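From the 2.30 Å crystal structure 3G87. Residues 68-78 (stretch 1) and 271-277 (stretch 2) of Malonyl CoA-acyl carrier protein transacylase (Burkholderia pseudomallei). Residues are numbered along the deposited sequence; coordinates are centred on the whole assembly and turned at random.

Stretch 1 (68-78) VVNALTYYAKC
Stretch 2 (271-277) FTELGHG

Stretch 1 is helical throughout, with phi between -72° and -55° and psi between -51° and -42°, and the helix continues beyond both ends. Its i to i-4 ladder runs from L72 N to V68 O (2.9 Å) through C78 N to Y74 O (2.9 Å). Stretch 2 is strand over 271-273 (F271 -129/119, T272 -112/115, E273 -81/120) and loop from L274 on; L274 (-111/101) and H276 (-78/138) stay extended, while G275 (153/-174) and G277 (89/-179) take positive phi. The two chains run in opposite senses, since T272 lies by K77 and H276 by V69. The register is fixed by N70 CA to G275 CA, 4.2 Å, and Y74 CA to L274 CA, 5.7 Å. Together the surfaces bury 355 Å².

Apolar packing centres on L274, which alone gives up 105 Å². Its CA-to-CB bond points toward the helix, and the m, t rotamer (chi1 -67°, chi2 170°) places CD2 against T73 and K77, one helical turn apart, and CD1 beside the Y74 ring. L274 CD2 meets K77 CB at 3.8 Å and T73 CG2 at 4.2 Å, and L274 CD1 lies 4.2 Å from Y74 CD1, at the edge of the tyrosine ring and near its plane. Y74 (chi1 161°, t; chi2 78°) starts sideways and carries its ring end away, so its contact is made by the near edge. K77 serves through its hydrocarbon: with chi1 t, chi2 p (77°), chi3 t and chi4 t, the chain passes T272, where K77 CE approaches T272 CG2 at 4.1 Å. T272 (chi1 -51°, m) points its CB toward the helix and presents that methyl. At the other end V69, chi1 174° (t), sets its CG1 4.4 Å from H276 CB; the H276 side chain (chi1 173°, t; chi2 81°) then leads away.

Close backbone packing occurs at G275. N70, chi1 -71° (m) and chi2 -3°, brings its OD1 to 3.4 Å from G275 CA, and an ideal CB on G275 would sit only 2.2 Å from that same N70 OD1. The 153/-174 backbone would also jam such a CB against the preceding carbonyl oxygen, so glycine is required on two independent counts. T73 (chi1 -53°, m) faces the same segment, with T73 CG2 3.6 Å from G275 N. Its hydroxyl is turned back to its own helix, T73 OG1 donating to V69 O at 2.7 Å, which satisfies the polar group and leaves the methyl to face the loop.

Polar linkage is indirect, as no direct hydrogen bond crosses between the stretches. One water instead bridges them: it donates to N70 OD1 at 2.7 Å and accepts from H276 N at 2.9 Å. The gap between N70 OD1 and H276 N themselves is 4.3 Å, which the water spans. An asparagine suits this position because its OD1 takes the water's hydrogen while ND2 is hydrogen-bonded elsewhere in the structure.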

# COMPACT_ATOMS: atom_id res chain seq x y z
N VAL A 68 -5.13 10.38 -3.61
CA VAL A 68 -5.40 11.82 -3.53
C VAL A 68 -5.56 12.23 -2.07
O VAL A 68 -5.03 13.26 -1.62
CB VAL A 68 -6.65 12.21 -4.35
CG1 VAL A 68 -6.91 13.68 -4.24
CG2 VAL A 68 -6.45 11.82 -5.82
N VAL A 69 -6.27 11.41 -1.30
CA VAL A 69 -6.38 11.69 0.12
C VAL A 69 -5.02 11.62 0.82
O VAL A 69 -4.65 12.55 1.60
CB VAL A 69 -7.49 10.89 0.78
CG1 VAL A 69 -7.48 11.10 2.30
CG2 VAL A 69 -8.90 11.33 0.14
N ASN A 70 -4.24 10.59 0.53
CA ASN A 70 -2.92 10.53 1.12
C ASN A 70 -2.14 11.79 0.74
O ASN A 70 -1.50 12.41 1.59
CB ASN A 70 -2.15 9.30 0.64
CG ASN A 70 -2.68 8.02 1.20
OD1 ASN A 70 -3.61 7.99 2.03
ND2 ASN A 70 -2.09 6.91 0.75
N ALA A 71 -2.12 12.16 -0.53
CA ALA A 71 -1.39 13.35 -0.97
C ALA A 71 -1.82 14.64 -0.28
O ALA A 71 -1.00 15.44 0.15
CB ALA A 71 -1.56 13.53 -2.47
N LEU A 72 -3.12 14.90 -0.22
CA LEU A 72 -3.60 16.14 0.33
C LEU A 72 -3.25 16.24 1.80
O LEU A 72 -2.74 17.27 2.26
CB LEU A 72 -5.11 16.24 0.09
CG LEU A 72 -5.52 17.07 -1.15
CD1 LEU A 72 -4.65 16.87 -2.41
CD2 LEU A 72 -6.97 16.84 -1.48
N THR A 73 -3.46 15.14 2.53
CA THR A 73 -3.05 15.03 3.92
C THR A 73 -1.56 15.32 4.04
O THR A 73 -1.17 16.09 4.91
CB THR A 73 -3.28 13.65 4.43
OG1 THR A 73 -4.63 13.32 4.18
CG2 THR A 73 -3.07 13.62 5.93
N TYR A 74 -0.76 14.74 3.15
CA TYR A 74 0.67 15.02 3.14
C TYR A 74 0.99 16.53 2.92
O TYR A 74 1.77 17.12 3.68
CB TYR A 74 1.33 14.14 2.11
CG TYR A 74 2.69 14.61 1.66
CD1 TYR A 74 3.85 14.39 2.46
CD2 TYR A 74 2.85 15.25 0.41
CE1 TYR A 74 5.11 14.87 2.02
CE2 TYR A 74 4.08 15.70 0.00
CZ TYR A 74 5.18 15.51 0.78
OH TYR A 74 6.36 15.96 0.32
N TYR A 75 0.39 17.16 1.91
CA TYR A 75 0.51 18.62 1.75
C TYR A 75 -0.00 19.42 2.95
O TYR A 75 0.66 20.35 3.36
CB TYR A 75 -0.16 19.10 0.49
CG TYR A 75 0.39 18.50 -0.80
CD1 TYR A 75 1.78 18.51 -1.10
CD2 TYR A 75 -0.48 17.91 -1.71
CE1 TYR A 75 2.25 17.96 -2.28
CE2 TYR A 75 0.00 17.34 -2.88
CZ TYR A 75 1.34 17.39 -3.16
OH TYR A 75 1.74 16.84 -4.36
N ALA A 76 -1.14 19.05 3.53
CA ALA A 76 -1.56 19.74 4.75
C ALA A 76 -0.47 19.63 5.84
O ALA A 76 -0.08 20.61 6.46
CB ALA A 76 -2.95 19.21 5.29
N LYS A 77 -0.02 18.42 6.10
CA LYS A 77 1.00 18.20 7.06
C LYS A 77 2.23 19.05 6.78
O LYS A 77 2.77 19.65 7.70
CB LYS A 77 1.36 16.74 7.08
CG LYS A 77 2.50 16.40 8.02
CD LYS A 77 1.97 16.39 9.42
CE LYS A 77 3.06 16.04 10.39
NZ LYS A 77 2.42 16.06 11.74
N CYS A 78 2.72 19.11 5.57
CA CYS A 78 3.93 19.86 5.29
C CYS A 78 3.84 21.33 5.60
O CYS A 78 4.68 21.87 6.22
CB CYS A 78 4.38 19.65 3.85
SG CYS A 78 5.14 18.09 3.51
N PHE A 271 7.22 7.54 13.26
CA PHE A 271 6.44 7.19 12.07
C PHE A 271 5.15 7.99 11.99
O PHE A 271 4.26 7.93 12.85
CB PHE A 271 6.15 5.68 12.03
CG PHE A 271 7.41 4.84 11.97
CD1 PHE A 271 7.95 4.45 10.75
CD2 PHE A 271 8.07 4.46 13.15
CE1 PHE A 271 9.14 3.72 10.74
CE2 PHE A 271 9.24 3.75 13.13
CZ PHE A 271 9.75 3.38 11.92
N THR A 272 5.02 8.76 10.94
CA THR A 272 3.86 9.60 10.85
C THR A 272 2.99 9.09 9.71
O THR A 272 3.42 9.16 8.56
CB THR A 272 4.27 11.02 10.58
OG1 THR A 272 5.28 11.43 11.53
CG2 THR A 272 3.00 11.96 10.62
N GLU A 273 1.79 8.60 10.03
CA GLU A 273 0.88 8.10 9.04
C GLU A 273 0.17 9.25 8.41
O GLU A 273 -0.54 10.03 9.11
CB GLU A 273 -0.15 7.14 9.63
CG GLU A 273 -1.04 6.43 8.61
CD GLU A 273 -1.70 5.17 9.19
OE1 GLU A 273 -1.63 4.99 10.44
OE2 GLU A 273 -2.28 4.34 8.45
N LEU A 274 0.34 9.37 7.08
CA LEU A 274 -0.32 10.45 6.37
C LEU A 274 -1.45 9.94 5.42
O LEU A 274 -1.20 9.47 4.32
CB LEU A 274 0.72 11.29 5.67
CG LEU A 274 1.57 12.00 6.73
CD1 LEU A 274 2.80 12.70 6.15
CD2 LEU A 274 0.74 13.04 7.50
N GLY A 275 -2.68 10.05 5.87
CA GLY A 275 -3.81 9.59 5.07
C GLY A 275 -4.94 9.22 6.00
O GLY A 275 -4.81 9.44 7.21
N HIS A 276 -6.02 8.66 5.48
CA HIS A 276 -7.19 8.42 6.35
C HIS A 276 -6.93 7.18 7.20
O HIS A 276 -6.41 6.18 6.72
CB HIS A 276 -8.51 8.26 5.52
CG HIS A 276 -9.71 7.85 6.34
ND1 HIS A 276 -10.46 8.75 7.09
CD2 HIS A 276 -10.28 6.63 6.54
CE1 HIS A 276 -11.44 8.10 7.70
NE2 HIS A 276 -11.36 6.82 7.38
N GLY A 277 -7.30 7.26 8.48
CA GLY A 277 -7.26 6.10 9.39
C GLY A 277 -5.92 5.94 10.09
O GLY A 277 -4.99 6.74 9.88
O HOH W 1 -6.28 8.20 2.64